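Local coordinates for twin-arginine translocation pathway signal (Rhodoferax ferrireducens, PDB 5IM2), which probably serves as the extracytoplasmic solute-binding protein of a TRAP transporter, and holds a copurified benzoate in its ligand pocket, at residues 280-283 against 284-287; 308-312 against 313-317. All coordinates share one frame; numbering follows the deposited sequence.

Interaction 1: 280-283 against 284-287; sequences RKII and DNNS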
loop_
_atom_site.group_PDB
_atom_site.type_symbol
_atom_site.label_atom_id
_atom_site.label_comp_id
_atom_site.label_asym_id
_atom_site.label_seq_id
_atom_site.Cartn_x
_atom_site.Cartn_y
_atom_site.Cartn_z
ATOM N N ARG A 280 20.320 18.017 0.990
ATOM C CA ARG A 280 19.226 17.816 0.055
ATOM C C ARG A 280 19.623 16.812 -1.021
ATOM O O ARG A 280 18.828 15.946 -1.392
ATOM C CB ARG A 280 18.804 19.157 -0.552
ATOM C CG ARG A 280 17.637 19.054 -1.558
ATOM C CD ARG A 280 16.853 20.358 -1.720
ATOM N NE ARG A 280 17.738 21.493 -1.985
ATOM C CZ ARG A 280 18.032 22.456 -1.115
ATOM N NH1 ARG A 280 17.497 22.470 0.102
ATOM N NH2 ARG A 280 18.872 23.425 -1.474
ATOM N N LYS A 281 20.866 16.879 -1.506
ATOM C CA LYS A 281 21.289 15.925 -2.531
ATOM C C LYS A 281 21.244 14.495 -2.006
ATOM O O LYS A 281 20.866 13.572 -2.735
ATOM C CB LYS A 281 22.695 16.264 -3.020
ATOM C CG LYS A 281 23.216 15.311 -4.084
ATOM C CD LYS A 281 24.562 15.744 -4.633
ATOM C CE LYS A 281 24.810 15.163 -6.019
ATOM N NZ LYS A 281 25.789 15.988 -6.782
ATOM N N ILE A 282 21.607 14.296 -0.737
ATOM C CA ILE A 282 21.532 12.967 -0.132
ATOM C C ILE A 282 20.090 12.495 -0.094
ATOM O O ILE A 282 19.776 11.345 -0.428
ATOM C CB ILE A 282 22.150 12.968 1.282
ATOM C CG1 ILE A 282 23.620 13.404 1.248
ATOM C CG2 ILE A 282 22.011 11.584 1.936
ATOM C CD1 ILE A 282 24.516 12.439 0.553
ATOM N N ILE A 283 19.184 13.369 0.337
ATOM C CA ILE A 283 17.764 13.029 0.300
ATOM C C ILE A 283 17.344 12.666 -1.126
ATOM O O ILE A 283 16.671 11.648 -1.351
ATOM C CB ILE A 283 16.920 14.185 0.873
ATOM C CG1 ILE A 283 17.139 14.333 2.379
ATOM C CG2 ILE A 283 15.432 13.967 0.640
ATOM C CD1 ILE A 283 16.680 13.164 3.227
ATOM N N ASP A 284 17.743 13.487 -2.115
ATOM C CA ASP A 284 17.364 13.224 -3.510
ATOM C C ASP A 284 17.912 11.883 -4.001
ATOM O O ASP A 284 17.232 11.154 -4.739
ATOM C CB ASP A 284 17.860 14.341 -4.423
ATOM C CG ASP A 284 17.098 15.622 -4.265
ATOM O OD1 ASP A 284 16.001 15.613 -3.663
ATOM O OD2 ASP A 284 17.599 16.643 -4.781
ATOM N N ASN A 285 19.138 11.545 -3.605
ATOM C CA ASN A 285 19.747 10.274 -3.984
ATOM C C ASN A 285 18.957 9.084 -3.449
ATOM O O ASN A 285 19.062 7.968 -3.980
ATOM C CB ASN A 285 21.180 10.191 -3.437
ATOM C CG ASN A 285 22.163 11.126 -4.125
ATOM O OD1 ASN A 285 21.914 11.676 -5.201
ATOM N ND2 ASN A 285 23.325 11.274 -3.505
ATOM N N ASN A 286 18.183 9.303 -2.396
ATOM C CA ASN A 286 17.378 8.281 -1.755
ATOM C C ASN A 286 15.896 8.547 -1.972
ATOM O O ASN A 286 15.064 8.199 -1.140
ATOM C CB ASN A 286 17.736 8.217 -0.278
ATOM C CG ASN A 286 19.096 7.606 -0.072
ATOM O OD1 ASN A 286 19.245 6.383 -0.139
ATOM N ND2 ASN A 286 20.116 8.453 0.103
ATOM N N SER A 287 15.583 9.173 -3.097
ATOM C CA SER A 287 14.228 9.430 -3.551
ATOM C C SER A 287 14.118 8.987 -4.995
ATOM O O SER A 287 15.115 8.858 -5.709
ATOM C CB SER A 287 13.850 10.921 -3.484
ATOM O OG SER A 287 14.150 11.506 -2.235
#
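With CG beside the backbone N (chi1 -72°), Asn-286 turns its amide back alongside Ile-282, toward its carbonyl, and Ser-287, its OG likewise beside its own backbone N (chi1 -50°), reaches the carbonyl of Ile-283. Both serve the C-terminal end of helix 277-285, where the regular i to i+4 pattern gives out and side chains supplement the main-chain bonds to the last carbonyls. Regular i to i+4 bonding persists as far as Asn-285 N to Lys-281 O, 2.8 Å. Beyond it, Asn-286 ND2 donates to Ile-282 O at 3.0 Å, with the acceptor close to the amide plane, while the main-chain N of Asn-286 makes only a weak bond there. The second hydrogen on ND2 can serve Glu-78 of helix 62-78, whose carboxylate also takes Asn-285 ND2, so the amide bridges two helices. A leucine in place of Asn-286 would probably leave the Ile-282 carbonyl with little more than that weak bond and cost Glu-78 one of its donors. One turn back, the aliphatic part of Arg-280 runs alongside Asp-284, but the charged ends do not meet: Arg-280 NH1 bonds to the carbonyl of Tyr-272 and Asp-284 OD1 to the hydroxyl of the same tyrosine. Ile-283 O takes two donors from opposite faces of its plane, Asn-286 N at 3.0 Å and Ser-287 OG at 2.7 Å.

Interaction 2: 308-312 against 313-317; sequences QAALA and HKNTI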
loop_
_atom_site.group_PDB
_atom_site.type_symbol
_atom_site.label_atom_id
_atom_site.label_comp_id
_atom_site.label_asym_id
_atom_site.label_seq_id
_atom_site.Cartn_x
_atom_site.Cartn_y
_atom_site.Cartn_z
ATOM N N GLN A 308 4.444 -18.161 6.205
ATOM C CA GLN A 308 4.994 -19.186 7.087
ATOM C C GLN A 308 4.471 -19.050 8.512
ATOM O O GLN A 308 4.246 -20.056 9.200
ATOM C CB GLN A 308 6.520 -19.125 7.069
ATOM C CG GLN A 308 7.139 -20.176 6.169
ATOM C CD GLN A 308 6.760 -21.594 6.578
ATOM O OE1 GLN A 308 6.820 -21.952 7.756
ATOM N NE2 GLN A 308 6.359 -22.404 5.603
ATOM N N ALA A 309 4.304 -17.821 8.992
ATOM C CA ALA A 309 3.700 -17.624 10.306
ATOM C C ALA A 309 2.292 -18.207 10.361
ATOM O O ALA A 309 1.922 -18.875 11.336
ATOM C CB ALA A 309 3.684 -16.137 10.653
ATOM N N ALA A 310 1.488 -17.970 9.324
ATOM C CA ALA A 310 0.177 -18.609 9.248
ATOM C C ALA A 310 0.306 -20.124 9.280
ATOM O O ALA A 310 -0.417 -20.812 10.016
ATOM C CB ALA A 310 -0.538 -18.184 7.971
ATOM N N LEU A 311 1.212 -20.664 8.461
ATOM C CA LEU A 311 1.364 -22.110 8.373
ATOM C C LEU A 311 1.798 -22.690 9.707
ATOM O O LEU A 311 1.332 -23.764 10.113
ATOM C CB LEU A 311 2.371 -22.461 7.281
ATOM C CG LEU A 311 1.792 -23.079 6.016
ATOM C CD1 LEU A 311 2.882 -23.260 4.977
ATOM C CD2 LEU A 311 1.113 -24.410 6.328
ATOM N N ALA A 312 2.689 -21.993 10.409
ATOM C CA ALA A 312 3.167 -22.493 11.692
ATOM C C ALA A 312 2.066 -22.504 12.746
ATOM O O ALA A 312 2.079 -23.350 13.652
ATOM C CB ALA A 312 4.342 -21.639 12.168
ATOM N N HIS A 313 1.125 -21.572 12.655
ATOM C CA HIS A 313 -0.022 -21.497 13.551
ATOM C C HIS A 313 -1.097 -22.533 13.216
ATOM O O HIS A 313 -2.154 -22.539 13.856
ATOM C CB HIS A 313 -0.600 -20.078 13.481
ATOM C CG HIS A 313 -1.496 -19.717 14.625
ATOM N ND1 HIS A 313 -2.869 -19.819 14.555
ATOM C CD2 HIS A 313 -1.217 -19.226 15.856
ATOM C CE1 HIS A 313 -3.395 -19.424 15.700
ATOM N NE2 HIS A 313 -2.416 -19.052 16.504
ATOM N N LYS A 314 -0.854 -23.401 12.232
ATOM C CA LYS A 314 -1.804 -24.443 11.840
ATOM C C LYS A 314 -3.079 -23.836 11.260
ATOM O O LYS A 314 -4.196 -24.220 11.611
ATOM C CB LYS A 314 -2.131 -25.371 13.018
ATOM C CG LYS A 314 -0.934 -25.926 13.728
ATOM C CD LYS A 314 -0.070 -26.780 12.814
ATOM C CE LYS A 314 1.298 -27.012 13.444
ATOM N NZ LYS A 314 2.206 -27.815 12.583
ATOM N N ASN A 315 -2.903 -22.876 10.365
ATOM C CA ASN A 315 -4.012 -22.286 9.635
ATOM C C ASN A 315 -4.098 -22.918 8.254
ATOM O O ASN A 315 -3.145 -23.528 7.765
ATOM C CB ASN A 315 -3.841 -20.765 9.514
ATOM C CG ASN A 315 -3.998 -20.049 10.839
ATOM O OD1 ASN A 315 -4.222 -20.680 11.870
ATOM N ND2 ASN A 315 -3.891 -18.718 10.819
ATOM N N THR A 316 -5.250 -22.742 7.615
ATOM C CA THR A 316 -5.516 -23.323 6.309
ATOM C C THR A 316 -5.302 -22.259 5.238
ATOM O O THR A 316 -5.987 -21.231 5.233
ATOM C CB THR A 316 -6.936 -23.883 6.246
ATOM O OG1 THR A 316 -7.125 -24.814 7.323
ATOM C CG2 THR A 316 -7.182 -24.597 4.919
ATOM N N ILE A 317 -4.350 -22.516 4.348
ATOM C CA ILE A 317 -4.028 -21.652 3.223
ATOM C C ILE A 317 -4.511 -22.340 1.961
ATOM O O ILE A 317 -4.186 -23.510 1.715
ATOM C CB ILE A 317 -2.518 -21.384 3.115
ATOM C CG1 ILE A 317 -1.978 -20.722 4.369
ATOM C CG2 ILE A 317 -2.229 -20.540 1.902
ATOM C CD1 ILE A 317 -0.457 -20.622 4.359
#
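Ala-310 O is gripped at the end of helix 303-312 by two main-chain donors: Asn-315 N at 3.2 Å, in a fairly straight bond, and His-313 N, whose bond is weak. The stronger bond of His-313 N runs to Ala-309 O, 3.1 Å away. Lys-314 N turns back to Leu-311 O at 3.1 Å, coming from above the carbonyl plane. Together, the Asn-315 to Ala-310 and Lys-314 to Leu-311 bonds form a Schellman motif, with Lys-314 in the left-handed conformation (phi 65°) that ends the helix and turns the chain toward strand 316-320. A side-chain bond spans the turn. The His-313 ring, its CG anti to the backbone N (chi1 -162°), presents ND1 edge-on to Asn-315 OD1 at 3.1 Å; the oxygen lies in the ring plane and the bond is nearly straight (170°), which should restrain rotation of the ring. The other end of that amide, Asn-315 ND2, donates to His-248 NE2 and His-242 O, so both ends of the buried group are used. Past the turn, Ile-317 points back at the helix and crosses Leu-311 at about a right angle, its CD1 3.7 Å from Leu-311 CG. Ile-317 CD1 also lies 4.4 Å from Ala-310 CB, a looser apolar contact. Ala-310 and Ile-317 also touch Trp-233, and strand 316-320, to which Ile-317 belongs, pairs with strand 247-251 as the outermost member of the six-stranded sheet, with main-chain hydrogen bonds linking Thr-316 to Arg-246 and His-248.

Interactions 1 and 2 are two different solutions to ending a helix. At 280-287 side-chain donors supplement the main chain at the last carbonyls, whereas at 308-317 a positive-phi residue lets the main chain close the helix alone. Their centres lie 40 Å apart, the nearest atoms about 29 Å, and each centre is 23 Å from that of the chain. They belong to different sheets of the fold: interaction 1 packs near strand 161-167, at the edge of the five-stranded sheet, and interaction 2 leads into the edge strand of the six-stranded one. Neither includes a residue of the benzoate pocket, although Trp-233, beside interaction 2, sits in sequence between pocket residues Pro-232 and Glu-234.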